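Local coordinates for protein citrate synthase (Metallosphaera sedula, PDB 6ABX) that probably catalyses the condensation of acetyl-CoA with oxaloacetate and water to give citrate and CoA in the tricarboxylic acid cycle, at residues 41-46 against 171-176; 33-38 against 263-268. All blocks are in the same frame, centred on the assembly; numbering follows the deposited sequence.

Interaction 1. Residues 41-46 against 171-176; sequences SNFEEV and VSLMLH
In the helical body of citrate synthase, Met174 of helix 163-174 packs on the capped start of helix 43-52. Its SD is the centre of the contact. It rests against the backbone of that helix start, 3.4 Å from Asn42 C. The same sulfur meets a methyl of Val46, with SD to CG2 at 3.5 Å, and these two side chains cross at about a right angle. The Met174 chain is bent at its last torsion (chi3 -79°). This puts CE 3.7 Å from Ser41 O. Beside the methionine, Leu173 meets the rim of the Phe43 ring. Its CB lies in the ring plane, 3.8 Å from Phe43 CD2, and its CD1 also lies near Phe43 CD2 and CE2. The Phe43 ring stacks on His148, and Phe43 N is hydrogen-bonded to Asp170.

The surface under the sulfur is held in shape by its own polar bonds. Asn42 is the N-cap. Its OD1 accepts from Glu45 N at 2.9 Å, with the donor 35° out of the carbonyl plane. Ser41 OG donates to Glu45 OE1 at 2.6 Å, on the anti side of the carboxylate. Glu45 also bonds Tyr364 and Arg370 of the second subunit, the latter as a salt bridge, so this helix start is tied to the dimer partner.

No hydrogen bond links the two segments. The contact therefore rests on the fit of the methionine sulfur and methyl against backbone and Val46, and of Leu173 against the Phe43 ring. The polar bonds described here stay within the helix start or lead to other neighbours.

Interaction 2. Residues 33-38 against 263-268; sequences SIFDLA and AKILKE
Ile265 is the bump of this helix-to-helix packing, and Ile34, Phe35 and Ala38 form the hollow that takes it. The two helices, 34-40 and 261-270, run in roughly the same direction. Their local axes cross at -26° and come within 10.8 Å. Each branch of Ile265 has its place. CG1 lies 3.6 Å from Phe35 CD1, with the ring turned obliquely to it. CG2 sits on the small Ala38, 3.8 Å from its CB. The chain is extended at chi2 (166°), which carries CD1 deepest into the hollow. Val171 and Leu175 also pack on Ile265, so it is enclosed by more than this one helix.

Phe35 forms the outer wall. Its CE1 also reaches the aliphatic stem of Lys264, 4.2 Å from CD, toward the more exposed side. An alanine in place of Phe35 would probably leave Ile265 CG1 and the Lys264 stem without their ring and open a gap along that wall. Ser33 caps the first helix with a weak bond from Phe35 N to its OG. Helix 261-270 also carries the oxaloacetate-binding Arg262, whose side chain is about 5 Å from that of Ile34. At the bottom of the hollow, Ile265 CD1 is 3.7 Å from Phe35 CD1, 3.9 Å from Ile34 CG2 and 4.1 Å from Ala38 CB.

The two interactions have centres 10 Å apart and lie on the same side of the chain's centre. Along the chain the order is 33-38, 41-46, 171-176, 263-268, so interaction 1 is nested inside the loop closed by interaction 2. Helices 34-40 and 43-52 are consecutive, and each gives one side of a contact. Segment 171-176 links the two contacts: Leu175 packs on both Ile34 and Leu266, and Val171 touches Ala38. The two contacts make one mostly helical packing unit that draws in parts distant in sequence. It lies near oxaloacetate-binding Arg262, and residues of both 33-38 and 41-46 also pack on the second subunit.

Interaction 1. Residues 41-46 against 171-176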
loop_
_atom_site.group_PDB
_atom_site.type_symbol
_atom_site.label_atom_id
_atom_site.label_comp_id
_atom_site.label_asym_id
_atom_site.label_seq_id
_atom_site.Cartn_x
_atom_site.Cartn_y
_atom_site.Cartn_z
ATOM N N SER A 41 20.624 -22.425 -10.347
ATOM C CA SER A 41 20.888 -21.300 -9.447
ATOM C C SER A 41 20.322 -21.566 -8.039
ATOM O O SER A 41 19.989 -22.753 -7.664
ATOM C CB SER A 41 20.339 -20.027 -10.085
ATOM O OG SER A 41 20.743 -18.874 -9.331
ATOM N N ASN A 42 20.307 -20.530 -7.176
ATOM C CA ASN A 42 19.837 -20.684 -5.838
ATOM C C ASN A 42 19.221 -19.350 -5.388
ATOM O O ASN A 42 19.407 -18.330 -6.085
ATOM C CB ASN A 42 20.918 -21.186 -4.883
ATOM C CG ASN A 42 22.142 -20.303 -4.965
ATOM O OD1 ASN A 42 22.108 -19.176 -4.496
ATOM N ND2 ASN A 42 23.193 -20.809 -5.595
ATOM N N PHE A 43 18.470 -19.382 -4.285
ATOM C CA PHE A 43 17.758 -18.195 -3.779
ATOM C C PHE A 43 18.677 -16.956 -3.724
ATOM O O PHE A 43 18.385 -15.912 -4.348
ATOM C CB PHE A 43 17.157 -18.438 -2.409
ATOM C CG PHE A 43 16.379 -17.279 -1.861
ATOM C CD1 PHE A 43 16.986 -16.202 -1.252
ATOM C CD2 PHE A 43 14.998 -17.317 -1.920
ATOM C CE1 PHE A 43 16.232 -15.183 -0.690
ATOM C CE2 PHE A 43 14.251 -16.293 -1.384
ATOM C CZ PHE A 43 14.863 -15.242 -0.767
ATOM N N GLU A 44 19.794 -17.071 -3.046
ATOM C CA GLU A 44 20.663 -15.903 -2.874
ATOM C C GLU A 44 21.254 -15.418 -4.212
ATOM O O GLU A 44 21.357 -14.205 -4.480
ATOM C CB GLU A 44 21.766 -16.181 -1.855
ATOM C CG GLU A 44 21.255 -16.356 -0.451
ATOM C CD GLU A 44 20.909 -17.761 0.002
ATOM O OE1 GLU A 44 20.635 -18.624 -0.837
ATOM O OE2 GLU A 44 21.028 -17.988 1.243
ATOM N N GLU A 45 21.620 -16.349 -5.096
ATOM C CA GLU A 45 22.215 -15.918 -6.348
ATOM C C GLU A 45 21.178 -15.148 -7.191
ATOM O O GLU A 45 21.494 -14.151 -7.860
ATOM C CB GLU A 45 22.727 -17.123 -7.132
ATOM C CG GLU A 45 23.380 -16.748 -8.400
ATOM C CD GLU A 45 24.002 -17.908 -9.158
ATOM O OE1 GLU A 45 23.262 -18.578 -9.933
ATOM O OE2 GLU A 45 25.202 -18.151 -8.936
ATOM N N VAL A 46 19.927 -15.639 -7.231
ATOM C CA VAL A 46 18.901 -14.911 -8.007
ATOM C C VAL A 46 18.525 -13.580 -7.351
ATOM O O VAL A 46 18.244 -12.628 -8.105
ATOM C CB VAL A 46 17.664 -15.794 -8.303
ATOM C CG1 VAL A 46 16.649 -15.028 -9.131
ATOM C CG2 VAL A 46 18.052 -17.057 -9.037
ATOM N N VAL A 171 13.953 -23.618 -5.134
ATOM C CA VAL A 171 13.365 -23.416 -6.443
ATOM C C VAL A 171 11.967 -22.786 -6.347
ATOM O O VAL A 171 11.684 -21.787 -7.091
ATOM C CB VAL A 171 13.319 -24.731 -7.231
ATOM C CG1 VAL A 171 12.523 -24.584 -8.537
ATOM C CG2 VAL A 171 14.712 -25.248 -7.512
ATOM N N SER A 172 11.086 -23.308 -5.467
ATOM C CA SER A 172 9.798 -22.746 -5.331
ATOM C C SER A 172 9.816 -21.247 -4.981
ATOM O O SER A 172 9.028 -20.476 -5.573
ATOM C CB SER A 172 8.980 -23.528 -4.326
ATOM O OG SER A 172 9.060 -24.896 -4.628
ATOM N N LEU A 173 10.746 -20.793 -4.115
ATOM C CA LEU A 173 10.886 -19.375 -3.825
ATOM C C LEU A 173 11.444 -18.612 -5.036
ATOM O O LEU A 173 10.884 -17.539 -5.383
ATOM C CB LEU A 173 11.789 -19.178 -2.601
ATOM C CG LEU A 173 11.233 -19.720 -1.285
ATOM C CD1 LEU A 173 12.295 -19.680 -0.205
ATOM C CD2 LEU A 173 9.987 -18.944 -0.880
ATOM N N MET A 174 12.449 -19.157 -5.770
ATOM C CA MET A 174 13.012 -18.401 -6.927
ATOM C C MET A 174 11.891 -18.133 -7.947
ATOM O O MET A 174 11.781 -17.051 -8.562
ATOM C CB MET A 174 14.160 -19.173 -7.649
ATOM C CG MET A 174 15.434 -19.233 -6.857
ATOM S SD MET A 174 16.840 -20.060 -7.743
ATOM C CE MET A 174 16.398 -21.758 -7.504
ATOM N N LEU A 175 10.981 -19.097 -8.115
ATOM C CA LEU A 175 9.894 -19.026 -9.064
ATOM C C LEU A 175 8.900 -17.902 -8.759
ATOM O O LEU A 175 8.195 -17.519 -9.698
ATOM C CB LEU A 175 9.116 -20.337 -9.125
ATOM C CG LEU A 175 9.883 -21.519 -9.718
ATOM C CD1 LEU A 175 9.054 -22.796 -9.695
ATOM C CD2 LEU A 175 10.309 -21.225 -11.126
ATOM N N HIS A 176 8.855 -17.417 -7.518
ATOM C CA HIS A 176 7.948 -16.366 -7.061
ATOM C C HIS A 176 8.592 -14.974 -6.939
ATOM O O HIS A 176 7.908 -14.042 -6.528
ATOM C CB HIS A 176 7.307 -16.772 -5.738
ATOM C CG HIS A 176 6.283 -17.849 -5.878
ATOM N ND1 HIS A 176 6.619 -19.184 -5.884
ATOM C CD2 HIS A 176 4.941 -17.787 -5.995
ATOM C CE1 HIS A 176 5.496 -19.903 -6.028
ATOM N NE2 HIS A 176 4.459 -19.067 -6.156
#

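Interaction 2. Residues 33-38 against 263-268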
loop_
_atom_site.group_PDB
_atom_site.type_symbol
_atom_site.label_atom_id
_atom_site.label_comp_id
_atom_site.label_asym_id
_atom_site.label_seq_id
_atom_site.Cartn_x
_atom_site.Cartn_y
_atom_site.Cartn_z
ATOM N N SER A 33 16.859 -17.380 -18.488
ATOM C CA SER A 33 15.643 -18.201 -18.505
ATOM C C SER A 33 15.344 -18.723 -17.094
ATOM O O SER A 33 16.227 -19.238 -16.412
ATOM C CB SER A 33 15.835 -19.352 -19.438
ATOM O OG SER A 33 14.818 -20.292 -19.271
ATOM N N ILE A 34 14.059 -18.678 -16.693
ATOM C CA ILE A 34 13.685 -19.212 -15.391
ATOM C C ILE A 34 14.012 -20.707 -15.308
ATOM O O ILE A 34 14.326 -21.200 -14.237
ATOM C CB ILE A 34 12.208 -18.929 -15.086
ATOM C CG1 ILE A 34 11.890 -19.137 -13.592
ATOM C CG2 ILE A 34 11.327 -19.763 -15.992
ATOM C CD1 ILE A 34 12.622 -18.190 -12.650
ATOM N N PHE A 35 13.946 -21.433 -16.438
ATOM C CA PHE A 35 14.310 -22.834 -16.469
ATOM C C PHE A 35 15.777 -23.060 -16.032
ATOM O O PHE A 35 16.060 -23.968 -15.215
ATOM C CB PHE A 35 13.982 -23.467 -17.826
ATOM C CG PHE A 35 12.512 -23.496 -18.182
ATOM C CD1 PHE A 35 11.680 -24.487 -17.709
ATOM C CD2 PHE A 35 11.953 -22.487 -18.949
ATOM C CE1 PHE A 35 10.324 -24.486 -18.026
ATOM C CE2 PHE A 35 10.599 -22.494 -19.278
ATOM C CZ PHE A 35 9.789 -23.509 -18.827
ATOM N N ASP A 36 16.714 -22.265 -16.575
ATOM C CA ASP A 36 18.100 -22.358 -16.227
ATOM C C ASP A 36 18.348 -21.941 -14.774
ATOM O O ASP A 36 19.096 -22.592 -14.058
ATOM C CB ASP A 36 18.958 -21.484 -17.162
ATOM C CG ASP A 36 19.042 -21.991 -18.592
ATOM O OD1 ASP A 36 18.731 -23.160 -18.791
ATOM O OD2 ASP A 36 19.371 -21.171 -19.497
ATOM N N LEU A 37 17.672 -20.888 -14.291
ATOM C CA LEU A 37 17.891 -20.495 -12.902
ATOM C C LEU A 37 17.367 -21.598 -11.980
ATOM O O LEU A 37 17.973 -21.929 -10.986
ATOM C CB LEU A 37 17.202 -19.158 -12.625
ATOM C CG LEU A 37 17.728 -18.006 -13.461
ATOM C CD1 LEU A 37 16.955 -16.739 -13.221
ATOM C CD2 LEU A 37 19.198 -17.803 -13.172
ATOM N N ALA A 38 16.215 -22.198 -12.312
ATOM C CA ALA A 38 15.715 -23.290 -11.500
ATOM C C ALA A 38 16.622 -24.520 -11.529
ATOM O O ALA A 38 16.784 -25.208 -10.541
ATOM C CB ALA A 38 14.328 -23.629 -11.980
ATOM N N ALA A 263 4.672 -23.344 -13.252
ATOM C CA ALA A 263 3.941 -24.578 -12.950
ATOM C C ALA A 263 4.681 -25.821 -13.464
ATOM O O ALA A 263 4.706 -26.866 -12.812
ATOM C CB ALA A 263 2.525 -24.543 -13.534
ATOM N N LYS A 264 5.219 -25.725 -14.674
ATOM C CA LYS A 264 5.975 -26.834 -15.272
ATOM C C LYS A 264 7.153 -27.184 -14.371
ATOM O O LYS A 264 7.455 -28.364 -14.118
ATOM C CB LYS A 264 6.462 -26.406 -16.641
ATOM C CG LYS A 264 7.221 -27.465 -17.417
ATOM C CD LYS A 264 7.206 -27.148 -18.917
ATOM C CE LYS A 264 6.004 -27.756 -19.625
ATOM N NZ LYS A 264 6.400 -28.447 -20.878
ATOM N N ILE A 265 7.841 -26.146 -13.882
ATOM C CA ILE A 265 9.039 -26.373 -13.093
ATOM C C ILE A 265 8.656 -26.975 -11.744
ATOM O O ILE A 265 9.259 -27.954 -11.269
ATOM C CB ILE A 265 9.873 -25.085 -12.943
ATOM C CG1 ILE A 265 10.410 -24.628 -14.300
ATOM C CG2 ILE A 265 10.957 -25.280 -11.929
ATOM C CD1 ILE A 265 10.942 -23.237 -14.311
ATOM N N LEU A 266 7.626 -26.419 -11.086
ATOM C CA LEU A 266 7.211 -26.964 -9.809
ATOM C C LEU A 266 6.796 -28.425 -9.937
ATOM O O LEU A 266 7.065 -29.232 -9.064
ATOM C CB LEU A 266 6.016 -26.197 -9.224
ATOM C CG LEU A 266 6.286 -24.817 -8.662
ATOM C CD1 LEU A 266 4.990 -24.076 -8.447
ATOM C CD2 LEU A 266 7.075 -24.879 -7.371
ATOM N N LYS A 267 6.083 -28.770 -11.012
ATOM C CA LYS A 267 5.652 -30.141 -11.199
ATOM C C LYS A 267 6.864 -31.108 -11.282
ATOM O O LYS A 267 6.836 -32.223 -10.746
ATOM C CB LYS A 267 4.807 -30.239 -12.467
ATOM C CG LYS A 267 4.159 -31.613 -12.650
ATOM C CD LYS A 267 3.364 -31.760 -13.888
ATOM C CE LYS A 267 2.877 -33.194 -14.012
ATOM N NZ LYS A 267 1.950 -33.319 -15.143
ATOM N N GLU A 268 7.918 -30.666 -11.952
ATOM C CA GLU A 268 9.140 -31.473 -12.084
ATOM C C GLU A 268 9.819 -31.624 -10.725
ATOM O O GLU A 268 10.292 -32.714 -10.376
ATOM C CB GLU A 268 10.142 -30.767 -12.999
ATOM C CG GLU A 268 9.721 -30.754 -14.444
ATOM C CD GLU A 268 10.538 -29.846 -15.358
ATOM O OE1 GLU A 268 10.372 -29.977 -16.566
ATOM O OE2 GLU A 268 11.267 -28.987 -14.864
#